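DUF985 domain-containing protein (Shewanella oneidensis, PDB 1YUD) is of unknown function but belongs to the cupin superfamily, adopting its fold of two packed beta sheets in an assembly of two subunits. Local coordinates at residues L23-H26 against G30-R33; Y36-A41 against R46-S51; S62-L67 against K158-K163; T93-G98 against P107-P112. All blocks are in the same frame, centred on the assembly; numbering follows the deposited sequence.

Contact 1. Residues L23-H26 against G30-R33; sequences LEQH and GFYR
His26 holds CG away from its backbone N (chi1 -165°), which swings its ring across the neighbouring strand to Tyr32, where chi1 of 94° stands the phenol up to meet it. The two rings come together obliquely, centroids 4.7 Å apart and planes at 54°, with His26 CD2 over one face of the tyrosine. At that ring's edge and in its plane sits Gln25 O, 3.7 Å from Tyr32 CE2. Beneath the rings the backbone is a short antiparallel beta hairpin. Glu24 and Tyr32 form its hydrogen-bonded pair, Glu24 N to Tyr32 O at 2.9 Å and Tyr32 N to Glu24 O at 3.1 Å, and a third bond joins His26 N to Gly30 O. On the other side Leu23 CB rests against Phe31 CB (3.8 Å), while Gln25 runs alongside the phenylalanine with CG 3.7 Å from Phe31 CE1. Cutting Tyr32 back to an alanine would probably take from His26 the ring face beneath CD2 and let its imidazole turn more easily. Strand 24-25 is an edge strand of its sheet within the chain; strand 31-37 bonds onward through Phe31 and Arg33 to strand 50-57, and Leu23 and Phe31 both pack on Ile18 of helix 14-20.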
loop_
_atom_site.group_PDB
_atom_site.type_symbol
_atom_site.label_atom_id
_atom_site.label_comp_id
_atom_site.label_asym_id
_atom_site.label_seq_id
_atom_site.Cartn_x
_atom_site.Cartn_y
_atom_site.Cartn_z
ATOM N N LEU A 23 -1.102 -2.368 -17.358
ATOM C CA LEU A 23 -1.517 -0.996 -17.073
ATOM C C LEU A 23 -2.057 -0.186 -18.261
ATOM O O LEU A 23 -1.370 0.013 -19.253
ATOM C CB LEU A 23 -0.345 -0.260 -16.425
ATOM C CG LEU A 23 0.195 -1.004 -15.199
ATOM C CD1 LEU A 23 1.543 -0.437 -14.762
ATOM C CD2 LEU A 23 -0.848 -0.921 -14.088
ATOM N N GLU A 24 -3.296 0.284 -18.136
ATOM C CA GLU A 24 -3.955 1.074 -19.171
ATOM C C GLU A 24 -4.058 2.531 -18.702
ATOM O O GLU A 24 -4.271 2.794 -17.527
ATOM C CB GLU A 24 -5.372 0.536 -19.432
ATOM C CG GLU A 24 -5.486 -0.981 -19.669
ATOM C CD GLU A 24 -5.014 -1.424 -21.056
ATOM O OE1 GLU A 24 -4.965 -2.660 -21.296
ATOM O OE2 GLU A 24 -4.700 -0.546 -21.901
ATOM N N GLN A 25 -3.928 3.470 -19.631
ATOM C CA GLN A 25 -4.000 4.900 -19.321
ATOM C C GLN A 25 -5.149 5.257 -18.385
ATOM O O GLN A 25 -6.223 4.666 -18.453
ATOM C CB GLN A 25 -4.149 5.701 -20.621
ATOM C CG GLN A 25 -3.116 5.349 -21.679
ATOM C CD GLN A 25 -3.696 5.326 -23.087
ATOM O OE1 GLN A 25 -3.037 4.874 -24.032
ATOM N NE2 GLN A 25 -4.933 5.814 -23.237
ATOM N N HIS A 26 -4.913 6.228 -17.510
ATOM C CA HIS A 26 -5.938 6.675 -16.573
ATOM C C HIS A 26 -6.423 8.029 -17.068
ATOM O O HIS A 26 -5.631 8.828 -17.558
ATOM C CB HIS A 26 -5.363 6.818 -15.162
ATOM C CG HIS A 26 -6.412 6.916 -14.100
ATOM N ND1 HIS A 26 -6.226 7.618 -12.928
ATOM C CD2 HIS A 26 -7.658 6.391 -14.029
ATOM C CE1 HIS A 26 -7.314 7.524 -12.184
ATOM N NE2 HIS A 26 -8.198 6.785 -12.830
ATOM N N GLY A 30 -1.095 9.208 -16.461
ATOM C CA GLY A 30 -0.399 8.019 -15.996
ATOM C C GLY A 30 -1.013 6.700 -16.440
ATOM O O GLY A 30 -1.868 6.655 -17.329
ATOM N N PHE A 31 -0.564 5.622 -15.802
ATOM C CA PHE A 31 -1.026 4.270 -16.093
ATOM C C PHE A 31 -1.560 3.588 -14.840
ATOM O O PHE A 31 -1.089 3.850 -13.742
ATOM C CB PHE A 31 0.131 3.468 -16.663
ATOM C CG PHE A 31 0.574 3.945 -18.007
ATOM C CD1 PHE A 31 -0.205 3.699 -19.135
ATOM C CD2 PHE A 31 1.757 4.655 -18.152
ATOM C CE1 PHE A 31 0.188 4.156 -20.393
ATOM C CE2 PHE A 31 2.165 5.121 -19.405
ATOM C CZ PHE A 31 1.375 4.867 -20.527
ATOM N N TYR A 32 -2.535 2.701 -15.002
ATOM C CA TYR A 32 -3.115 2.021 -13.852
ATOM C C TYR A 32 -3.754 0.670 -14.172
ATOM O O TYR A 32 -3.897 0.296 -15.333
ATOM C CB TYR A 32 -4.160 2.923 -13.213
ATOM C CG TYR A 32 -5.556 2.666 -13.710
ATOM C CD1 TYR A 32 -6.448 1.906 -12.965
ATOM C CD2 TYR A 32 -5.996 3.194 -14.916
ATOM C CE1 TYR A 32 -7.750 1.683 -13.405
ATOM C CE2 TYR A 32 -7.304 2.970 -15.372
ATOM C CZ TYR A 32 -8.173 2.215 -14.608
ATOM O OH TYR A 32 -9.464 1.996 -15.039
ATOM N N ARG A 33 -4.152 -0.042 -13.119
ATOM C CA ARG A 33 -4.797 -1.357 -13.216
ATOM C C ARG A 33 -5.260 -1.689 -11.805
ATOM O O ARG A 33 -4.455 -1.660 -10.879
ATOM C CB ARG A 33 -3.791 -2.432 -13.667
ATOM C CG ARG A 33 -4.396 -3.660 -14.376
ATOM C CD ARG A 33 -5.538 -4.354 -13.615
ATOM N NE ARG A 33 -6.678 -4.616 -14.502
ATOM C CZ ARG A 33 -7.857 -5.124 -14.131
ATOM N NH1 ARG A 33 -8.096 -5.456 -12.862
ATOM N NH2 ARG A 33 -8.814 -5.280 -15.041
#

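Contact 2. Residues Y36-A41 against R46-S51; sequences YRSETA and RQLWSS
Strands 31-37 and 50-57 of the cupin fold pair antiparallel at Tyr36-Arg37 and Ser50-Ser51, and the pairing runs on into Ser38 and Trp49, with chain directions 157° apart overall. Ser51 N donates to Tyr36 O (2.9 Å) and Ser38 N to Trp49 O (2.9 Å), on either side of the non-hydrogen-bonded pair Arg37-Ser50. Beyond the regular strands, Leu48 N still reaches Thr40 O at 3.0 Å. Trp49 has chi1 near 63°, which places CG between its own backbone N and carbonyl carbon and folds the indole across the opposite segment. Ser38 CB stands over the five-membered ring in a CH-pi contact, 10° off the ring normal, and Tyr36 CB lies 3.7 Å from Trp49 CH2. An alanine in place of Trp49 would probably strip Ser38 CB and Tyr36 CB of their shared aromatic cover and open a gap facing Ser134 of the second subunit. Ser51 OG bonds to Gln108 of that subunit. Farther out, Thr40 and Leu48 lie side by side, Thr40 CG2 3.6 Å from Leu48 CD2. Arg37, bent at chi2 and chi3, doubles back until Ser50 CB sits in the plane of its guanidinium, at the edge beside NE.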
loop_
_atom_site.group_PDB
_atom_site.type_symbol
_atom_site.label_atom_id
_atom_site.label_comp_id
_atom_site.label_asym_id
_atom_site.label_seq_id
_atom_site.Cartn_x
_atom_site.Cartn_y
_atom_site.Cartn_z
ATOM N N TYR A 36 -7.052 -5.170 -6.393
ATOM C CA TYR A 36 -8.130 -5.854 -5.685
ATOM C C TYR A 36 -9.178 -4.859 -5.239
ATOM O O TYR A 36 -8.891 -3.673 -5.067
ATOM C CB TYR A 36 -7.619 -6.570 -4.437
ATOM C CG TYR A 36 -6.508 -7.554 -4.663
ATOM C CD1 TYR A 36 -5.202 -7.124 -4.859
ATOM C CD2 TYR A 36 -6.764 -8.918 -4.689
ATOM C CE1 TYR A 36 -4.167 -8.039 -5.080
ATOM C CE2 TYR A 36 -5.751 -9.837 -4.912
ATOM C CZ TYR A 36 -4.451 -9.395 -5.113
ATOM O OH TYR A 36 -3.448 -10.301 -5.405
ATOM N N ARG A 37 -10.402 -5.344 -5.071
ATOM C CA ARG A 37 -11.498 -4.514 -4.576
ATOM C C ARG A 37 -11.904 -5.299 -3.334
ATOM O O ARG A 37 -11.506 -6.455 -3.170
ATOM C CB ARG A 37 -12.693 -4.459 -5.548
ATOM C CG ARG A 37 -12.397 -4.119 -7.020
ATOM C CD ARG A 37 -11.819 -2.720 -7.245
ATOM N NE ARG A 37 -12.631 -1.625 -6.692
ATOM C CZ ARG A 37 -13.933 -1.454 -6.901
ATOM N NH1 ARG A 37 -14.601 -2.315 -7.653
ATOM N NH2 ARG A 37 -14.568 -0.416 -6.364
ATOM N N SER A 38 -12.680 -4.690 -2.453
ATOM C CA SER A 38 -13.091 -5.397 -1.253
ATOM C C SER A 38 -14.425 -6.072 -1.515
ATOM O O SER A 38 -15.372 -5.422 -1.964
ATOM C CB SER A 38 -13.224 -4.427 -0.082
ATOM O OG SER A 38 -13.379 -5.140 1.131
ATOM N N GLU A 39 -14.505 -7.372 -1.247
ATOM C CA GLU A 39 -15.745 -8.095 -1.470
ATOM C C GLU A 39 -16.817 -7.715 -0.459
ATOM O O GLU A 39 -17.957 -8.155 -0.563
ATOM C CB GLU A 39 -15.495 -9.606 -1.468
ATOM C CG GLU A 39 -14.854 -10.111 -2.764
ATOM C CD GLU A 39 -14.692 -11.629 -2.815
ATOM O OE1 GLU A 39 -14.115 -12.131 -3.805
ATOM O OE2 GLU A 39 -15.136 -12.327 -1.873
ATOM N N THR A 40 -16.451 -6.880 0.508
ATOM C CA THR A 40 -17.387 -6.411 1.533
ATOM C C THR A 40 -17.923 -5.034 1.140
ATOM O O THR A 40 -17.191 -4.192 0.621
ATOM C CB THR A 40 -16.706 -6.295 2.911
ATOM O OG1 THR A 40 -16.223 -7.579 3.318
ATOM C CG2 THR A 40 -17.682 -5.788 3.937
ATOM N N ALA A 41 -19.204 -4.807 1.393
ATOM C CA ALA A 41 -19.822 -3.543 1.040
ATOM C C ALA A 41 -19.784 -2.566 2.181
ATOM O O ALA A 41 -19.817 -2.946 3.349
ATOM C CB ALA A 41 -21.260 -3.762 0.606
ATOM N N ARG A 46 -21.231 1.991 -2.900
ATOM C CA ARG A 46 -19.799 1.716 -3.033
ATOM C C ARG A 46 -19.329 0.470 -2.253
ATOM O O ARG A 46 -20.139 -0.257 -1.675
ATOM C CB ARG A 46 -19.019 2.945 -2.551
ATOM C CG ARG A 46 -19.622 4.288 -2.974
ATOM C CD ARG A 46 -19.137 5.412 -2.056
ATOM N NE ARG A 46 -19.687 6.725 -2.395
ATOM C CZ ARG A 46 -19.338 7.863 -1.795
ATOM N NH1 ARG A 46 -18.438 7.857 -0.817
ATOM N NH2 ARG A 46 -19.878 9.014 -2.180
ATOM N N GLN A 47 -18.015 0.235 -2.250
ATOM C CA GLN A 47 -17.410 -0.901 -1.547
ATOM C C GLN A 47 -16.536 -0.457 -0.377
ATOM O O GLN A 47 -16.193 0.715 -0.247
ATOM C CB GLN A 47 -16.552 -1.733 -2.501
ATOM C CG GLN A 47 -17.325 -2.607 -3.452
ATOM C CD GLN A 47 -18.205 -3.603 -2.723
ATOM O OE1 GLN A 47 -19.211 -3.234 -2.112
ATOM N NE2 GLN A 47 -17.826 -4.873 -2.776
ATOM N N LEU A 48 -16.154 -1.408 0.463
ATOM C CA LEU A 48 -15.326 -1.112 1.625
ATOM C C LEU A 48 -13.988 -0.481 1.210
ATOM O O LEU A 48 -13.516 0.455 1.854
ATOM C CB LEU A 48 -15.093 -2.400 2.423
ATOM C CG LEU A 48 -14.923 -2.332 3.945
ATOM C CD1 LEU A 48 -16.112 -1.615 4.569
ATOM C CD2 LEU A 48 -14.814 -3.749 4.510
ATOM N N TRP A 49 -13.374 -1.002 0.147
ATOM C CA TRP A 49 -12.106 -0.460 -0.346
ATOM C C TRP A 49 -11.713 -0.934 -1.753
ATOM O O TRP A 49 -12.390 -1.759 -2.367
ATOM C CB TRP A 49 -10.965 -0.755 0.633
ATOM C CG TRP A 49 -10.648 -2.210 0.865
ATOM C CD1 TRP A 49 -11.042 -2.972 1.921
ATOM C CD2 TRP A 49 -9.850 -3.063 0.033
ATOM N NE1 TRP A 49 -10.540 -4.244 1.809
ATOM C CE2 TRP A 49 -9.804 -4.331 0.656
ATOM C CE3 TRP A 49 -9.167 -2.880 -1.181
ATOM C CZ2 TRP A 49 -9.106 -5.414 0.113
ATOM C CZ3 TRP A 49 -8.470 -3.957 -1.724
ATOM C CH2 TRP A 49 -8.448 -5.211 -1.072
ATOM N N SER A 50 -10.610 -0.387 -2.254
ATOM C CA SER A 50 -10.093 -0.716 -3.578
ATOM C C SER A 50 -8.625 -0.296 -3.726
ATOM O O SER A 50 -8.204 0.720 -3.185
ATOM C CB SER A 50 -10.931 -0.010 -4.649
ATOM O OG SER A 50 -10.949 1.392 -4.464
ATOM N N SER A 51 -7.843 -1.084 -4.449
ATOM C CA SER A 51 -6.442 -0.753 -4.679
ATOM C C SER A 51 -6.139 -0.896 -6.167
ATOM O O SER A 51 -6.698 -1.752 -6.842
ATOM C CB SER A 51 -5.523 -1.687 -3.893
ATOM O OG SER A 51 -4.173 -1.547 -4.317
#

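Contact 3. Residues S62-L67 against K158-K163; sequences SHFHRL and KAVVQK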
loop_
_atom_site.group_PDB
_atom_site.type_symbol
_atom_site.label_atom_id
_atom_site.label_comp_id
_atom_site.label_asym_id
_atom_site.label_seq_id
_atom_site.Cartn_x
_atom_site.Cartn_y
_atom_site.Cartn_z
ATOM N N SER A 62 0.296 13.213 -12.796
ATOM C CA SER A 62 -1.094 13.007 -12.416
ATOM C C SER A 62 -1.746 14.366 -12.237
ATOM O O SER A 62 -1.534 15.029 -11.231
ATOM C CB SER A 62 -1.177 12.209 -11.117
ATOM O OG SER A 62 -2.525 11.894 -10.828
ATOM N N HIS A 63 -2.548 14.776 -13.213
ATOM C CA HIS A 63 -3.197 16.084 -13.174
ATOM C C HIS A 63 -4.223 16.311 -12.058
ATOM O O HIS A 63 -5.058 15.453 -11.759
ATOM C CB HIS A 63 -3.844 16.390 -14.529
ATOM C CG HIS A 63 -2.924 16.196 -15.694
ATOM N ND1 HIS A 63 -2.876 15.023 -16.417
ATOM C CD2 HIS A 63 -2.004 17.016 -16.251
ATOM C CE1 HIS A 63 -1.969 15.130 -17.370
ATOM N NE2 HIS A 63 -1.425 16.329 -17.291
ATOM N N PHE A 64 -4.139 17.494 -11.456
ATOM C CA PHE A 64 -5.036 17.885 -10.389
ATOM C C PHE A 64 -6.430 17.305 -10.579
ATOM O O PHE A 64 -7.018 17.416 -11.658
ATOM C CB PHE A 64 -5.115 19.403 -10.311
ATOM C CG PHE A 64 -3.923 20.033 -9.660
ATOM C CD1 PHE A 64 -3.153 20.972 -10.340
ATOM C CD2 PHE A 64 -3.583 19.711 -8.350
ATOM C CE1 PHE A 64 -2.056 21.590 -9.725
ATOM C CE2 PHE A 64 -2.494 20.317 -7.726
ATOM C CZ PHE A 64 -1.731 21.259 -8.416
ATOM N N HIS A 65 -6.936 16.684 -9.514
ATOM C CA HIS A 65 -8.259 16.054 -9.480
ATOM C C HIS A 65 -8.689 15.918 -8.017
ATOM O O HIS A 65 -7.867 15.968 -7.115
ATOM C CB HIS A 65 -8.185 14.674 -10.130
ATOM C CG HIS A 65 -7.138 13.785 -9.533
ATOM N ND1 HIS A 65 -7.443 12.662 -8.794
ATOM C CD2 HIS A 65 -5.787 13.873 -9.540
ATOM C CE1 HIS A 65 -6.325 12.099 -8.372
ATOM N NE2 HIS A 65 -5.306 12.815 -8.811
ATOM N N ARG A 66 -9.975 15.734 -7.778
ATOM C CA ARG A 66 -10.449 15.617 -6.410
ATOM C C ARG A 66 -11.244 14.344 -6.140
ATOM O O ARG A 66 -12.048 13.908 -6.962
ATOM C CB ARG A 66 -11.301 16.830 -6.062
ATOM C CG ARG A 66 -11.862 16.815 -4.668
ATOM C CD ARG A 66 -13.031 17.769 -4.586
ATOM N NE ARG A 66 -12.659 19.139 -4.924
ATOM C CZ ARG A 66 -13.533 20.132 -5.055
ATOM N NH1 ARG A 66 -14.830 19.909 -4.883
ATOM N NH2 ARG A 66 -13.108 21.353 -5.340
ATOM N N LEU A 67 -11.008 13.752 -4.975
ATOM C CA LEU A 67 -11.692 12.529 -4.575
ATOM C C LEU A 67 -12.689 12.782 -3.453
ATOM O O LEU A 67 -12.624 13.795 -2.762
ATOM C CB LEU A 67 -10.674 11.480 -4.124
ATOM C CG LEU A 67 -10.011 10.618 -5.202
ATOM C CD1 LEU A 67 -9.896 11.383 -6.509
ATOM C CD2 LEU A 67 -8.644 10.161 -4.695
ATOM N N LYS A 158 -0.396 29.624 -9.771
ATOM C CA LYS A 158 -0.251 29.423 -11.213
ATOM C C LYS A 158 0.941 28.541 -11.577
ATOM O O LYS A 158 0.811 27.617 -12.370
ATOM C CB LYS A 158 -0.115 30.777 -11.914
ATOM C CG LYS A 158 0.172 30.683 -13.398
ATOM C CD LYS A 158 0.450 32.050 -13.987
ATOM C CE LYS A 158 1.433 31.945 -15.138
ATOM N NZ LYS A 158 2.720 31.317 -14.709
ATOM N N ALA A 159 2.095 28.827 -10.987
ATOM C CA ALA A 159 3.315 28.073 -11.258
ATOM C C ALA A 159 3.151 26.548 -11.322
ATOM O O ALA A 159 3.614 25.909 -12.270
ATOM C CB ALA A 159 4.379 28.438 -10.227
ATOM N N VAL A 160 2.499 25.964 -10.318
ATOM C CA VAL A 160 2.312 24.516 -10.278
ATOM C C VAL A 160 1.035 24.078 -10.998
ATOM O O VAL A 160 0.921 22.928 -11.418
ATOM C CB VAL A 160 2.270 23.996 -8.826
ATOM C CG1 VAL A 160 0.892 24.224 -8.236
ATOM C CG2 VAL A 160 2.656 22.528 -8.780
ATOM N N VAL A 161 0.074 24.986 -11.135
ATOM C CA VAL A 161 -1.163 24.657 -11.836
ATOM C C VAL A 161 -0.850 24.422 -13.321
ATOM O O VAL A 161 -1.518 23.627 -13.992
ATOM C CB VAL A 161 -2.200 25.790 -11.709
ATOM C CG1 VAL A 161 -3.509 25.364 -12.348
ATOM C CG2 VAL A 161 -2.412 26.135 -10.250
ATOM N N GLN A 162 0.177 25.113 -13.816
ATOM C CA GLN A 162 0.613 24.998 -15.205
ATOM C C GLN A 162 1.417 23.730 -15.457
ATOM O O GLN A 162 1.994 23.566 -16.528
ATOM C CB GLN A 162 1.485 26.184 -15.602
ATOM C CG GLN A 162 0.806 27.529 -15.593
ATOM C CD GLN A 162 1.729 28.624 -16.104
ATOM O OE1 GLN A 162 2.888 28.727 -15.686
ATOM N NE2 GLN A 162 1.221 29.450 -17.012
ATOM N N LYS A 163 1.485 22.847 -14.470
ATOM C CA LYS A 163 2.220 21.598 -14.641
ATOM C C LYS A 163 1.312 20.395 -14.438
ATOM O O LYS A 163 1.382 19.417 -15.188
ATOM C CB LYS A 163 3.404 21.528 -13.667
ATOM C CG LYS A 163 4.635 22.295 -14.135
ATOM C CD LYS A 163 4.340 23.774 -14.374
ATOM C CE LYS A 163 5.575 24.503 -14.902
ATOM N NZ LYS A 163 5.351 25.964 -15.135
#
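Phe64 directs the rim of its ring at the single short turn of helix 158-161, overlapping backbone as much as side chain. Its CE1 lies 3.7 Å from Val160 O and 3.8 Å from Val161 CA, both near the ring plane. One atom farther round, CZ meets Val160 CG1 at 4.0 Å, again in plane. The phenylalanine therefore offers its edge to this helix. The first torsion, with CG anti to the carbonyl carbon (chi1 -77°), sets the ring on that course, and the valine side chain crosses it at about a right angle. Val160 brings CG1 to the ring from a position between its own backbone N and carbonyl carbon. His63 makes a slighter approach: its CD2 comes within 4.3 Å of Lys163 O, while its ND1 is bonded to Glu28 O.

No hydrogen bond spans the two segments, and the surface they share is small, 148 Å² in all. The polar links lie within 158-163 instead, between the helix and the residue that follows it. Gln162 N bonds to Lys158 O at 3.0 Å, and the same two residues are joined again by their side chains, Lys158 NZ reaching Gln162 OE1 at 2.8 Å from above the plane of the amide carbonyl.

Strand 62-66 is an outermost strand of the mixed cupin sheet, next to strand 116-121. Phe64 sits in an apolar cluster with Ile116 of that strand, Ile86 of strand 81-86 and Leu150 of helix 147-152. Val161 joins it by packing on Leu150 and Leu151, and Val160 reaches Tyr84, which seats the C-terminal helix against both the sheet and helix 147-152.

Contact 4. Residues T93-G98 against P107-P112; sequences TTAQLG and PQFLVP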
loop_
_atom_site.group_PDB
_atom_site.type_symbol
_atom_site.label_atom_id
_atom_site.label_comp_id
_atom_site.label_asym_id
_atom_site.label_seq_id
_atom_site.Cartn_x
_atom_site.Cartn_y
_atom_site.Cartn_z
ATOM N N THR A 93 0.131 22.464 -0.089
ATOM C CA THR A 93 1.032 21.668 0.759
ATOM C C THR A 93 1.708 20.589 -0.103
ATOM O O THR A 93 1.176 20.187 -1.146
ATOM C CB THR A 93 0.269 20.982 1.919
ATOM O OG1 THR A 93 -0.478 19.864 1.418
ATOM C CG2 THR A 93 -0.700 21.963 2.566
ATOM N N THR A 94 2.880 20.127 0.320
ATOM C CA THR A 94 3.582 19.113 -0.444
ATOM C C THR A 94 4.102 18.003 0.448
ATOM O O THR A 94 4.259 18.190 1.647
ATOM C CB THR A 94 4.766 19.718 -1.209
ATOM O OG1 THR A 94 5.747 20.187 -0.277
ATOM C CG2 THR A 94 4.296 20.869 -2.068
ATOM N N ALA A 95 4.380 16.847 -0.143
ATOM C CA ALA A 95 4.883 15.707 0.614
ATOM C C ALA A 95 5.833 14.900 -0.260
ATOM O O ALA A 95 5.669 14.867 -1.470
ATOM C CB ALA A 95 3.719 14.849 1.055
ATOM N N GLN A 96 6.814 14.240 0.337
ATOM C CA GLN A 96 7.757 13.461 -0.459
ATOM C C GLN A 96 7.622 11.951 -0.343
ATOM O O GLN A 96 8.116 11.351 0.616
ATOM C CB GLN A 96 9.196 13.836 -0.098
ATOM C CG GLN A 96 9.542 15.283 -0.363
ATOM C CD GLN A 96 9.299 15.670 -1.796
ATOM O OE1 GLN A 96 8.355 16.411 -2.107
ATOM N NE2 GLN A 96 10.147 15.159 -2.691
ATOM N N LEU A 97 6.975 11.337 -1.327
ATOM C CA LEU A 97 6.808 9.885 -1.330
ATOM C C LEU A 97 8.097 9.306 -1.887
ATOM O O LEU A 97 8.699 9.918 -2.758
ATOM C CB LEU A 97 5.631 9.484 -2.222
ATOM C CG LEU A 97 4.893 8.207 -1.815
ATOM C CD1 LEU A 97 4.370 8.349 -0.367
ATOM C CD2 LEU A 97 3.743 7.949 -2.791
ATOM N N GLY A 98 8.535 8.149 -1.397
ATOM C CA GLY A 98 9.769 7.579 -1.911
ATOM C C GLY A 98 10.534 6.817 -0.852
ATOM O O GLY A 98 10.052 6.691 0.270
ATOM N N PRO A 107 7.706 6.184 2.563
ATOM C CA PRO A 107 7.017 5.215 1.704
ATOM C C PRO A 107 5.495 5.312 1.636
ATOM O O PRO A 107 4.892 4.906 0.637
ATOM C CB PRO A 107 7.497 3.879 2.245
ATOM C CG PRO A 107 8.885 4.199 2.668
ATOM C CD PRO A 107 8.683 5.496 3.417
ATOM N N GLN A 108 4.862 5.845 2.675
ATOM C CA GLN A 108 3.406 5.971 2.645
ATOM C C GLN A 108 2.954 7.398 2.852
ATOM O O GLN A 108 3.608 8.184 3.523
ATOM C CB GLN A 108 2.745 5.104 3.728
ATOM C CG GLN A 108 2.368 3.694 3.293
ATOM C CD GLN A 108 2.169 2.766 4.480
ATOM O OE1 GLN A 108 1.109 2.765 5.125
ATOM N NE2 GLN A 108 3.202 1.978 4.791
ATOM N N PHE A 109 1.824 7.739 2.271
ATOM C CA PHE A 109 1.311 9.056 2.468
ATOM C C PHE A 109 -0.188 9.016 2.315
ATOM O O PHE A 109 -0.722 8.234 1.529
ATOM C CB PHE A 109 1.899 10.058 1.486
ATOM C CG PHE A 109 1.484 11.455 1.788
ATOM C CD1 PHE A 109 2.185 12.214 2.712
ATOM C CD2 PHE A 109 0.310 11.962 1.272
ATOM C CE1 PHE A 109 1.713 13.448 3.123
ATOM C CE2 PHE A 109 -0.163 13.199 1.683
ATOM C CZ PHE A 109 0.544 13.929 2.607
ATOM N N LEU A 110 -0.865 9.884 3.052
ATOM C CA LEU A 110 -2.308 9.924 3.017
ATOM C C LEU A 110 -2.827 11.246 2.468
ATOM O O LEU A 110 -2.694 12.295 3.093
ATOM C CB LEU A 110 -2.828 9.653 4.434
ATOM C CG LEU A 110 -4.318 9.704 4.718
ATOM C CD1 LEU A 110 -4.736 11.143 4.851
ATOM C CD2 LEU A 110 -5.083 8.979 3.621
ATOM N N VAL A 111 -3.416 11.192 1.284
ATOM C CA VAL A 111 -3.962 12.383 0.660
ATOM C C VAL A 111 -5.433 12.506 1.075
ATOM O O VAL A 111 -6.312 11.793 0.571
ATOM C CB VAL A 111 -3.777 12.330 -0.896
ATOM C CG1 VAL A 111 -4.046 10.937 -1.413
ATOM C CG2 VAL A 111 -4.693 13.337 -1.563
ATOM N N PRO A 112 -5.710 13.414 2.026
ATOM C CA PRO A 112 -7.050 13.678 2.571
ATOM C C PRO A 112 -8.099 13.976 1.532
ATOM O O PRO A 112 -7.845 14.718 0.591
ATOM C CB PRO A 112 -6.822 14.865 3.518
ATOM C CG PRO A 112 -5.641 15.565 2.924
ATOM C CD PRO A 112 -4.738 14.397 2.542
#
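Phe109 begins its contact at CB, which lies 3.5 Å from Leu97 CD1 where the two side chains pass at a slant. From there chi1 of -174° extends the ring away from its own backbone N and underneath Ala95, whose methyl group lies over successive atoms along one side. CG is 4.1 Å from Ala95 CB, CD1 is nearer at 3.5 Å, CE1 comes closest, and CZ at the tip stands 3.7 Å away. The methyl thus sits over the face but displaced toward the CD1-CE1 rim, a CH-pi contact in which Ala95 CB is 3.6 Å from the ring centroid and 29° off the normal.

Strand 92-97 belongs to the mixed sheet and strand 109-111 to the antiparallel one, and the meeting of their side chains is packing between the two sheets of the cupin fold. No hydrogen bond joins the two segments. Leu97 fills the neighbouring place, its CD1 also 3.6 Å from Pro107 O. Where the segments draw together, Gly98 O faces the proline ring, 3.6 Å from Pro107 CD. The backbone angles of Gly98 would press a CB against the preceding carbonyl oxygen. Met85 of strand 81-86 also packs on Phe109, as does Tyr36 of the second subunit. Gln108, the residue before, turns its CB away from 93-98; besides Ser51, its amide bonds Ser35 OG and Ile52 O of the second subunit.

How the contacts relate
Contacts 1 and 2 follow each other along the chain and share strand 31-37, their centres 19 Å apart: the first pairs it with strand 24-25, the second with strand 50-57, so three successive strands of the antiparallel sheet are tied in order. Contact 3 comes next, its first segment starting soon after strand 50-57, and bridges ninety intervening residues to the C-terminal helix; contact 4 falls wholly within that span, about 15 Å away between centres. Contact 4 joins the mixed sheet to the far edge of the antiparallel one. Contacts 2 and 4, about 23 Å apart, both touch the second subunit, so the antiparallel sheet contributes to the interface at two separate places.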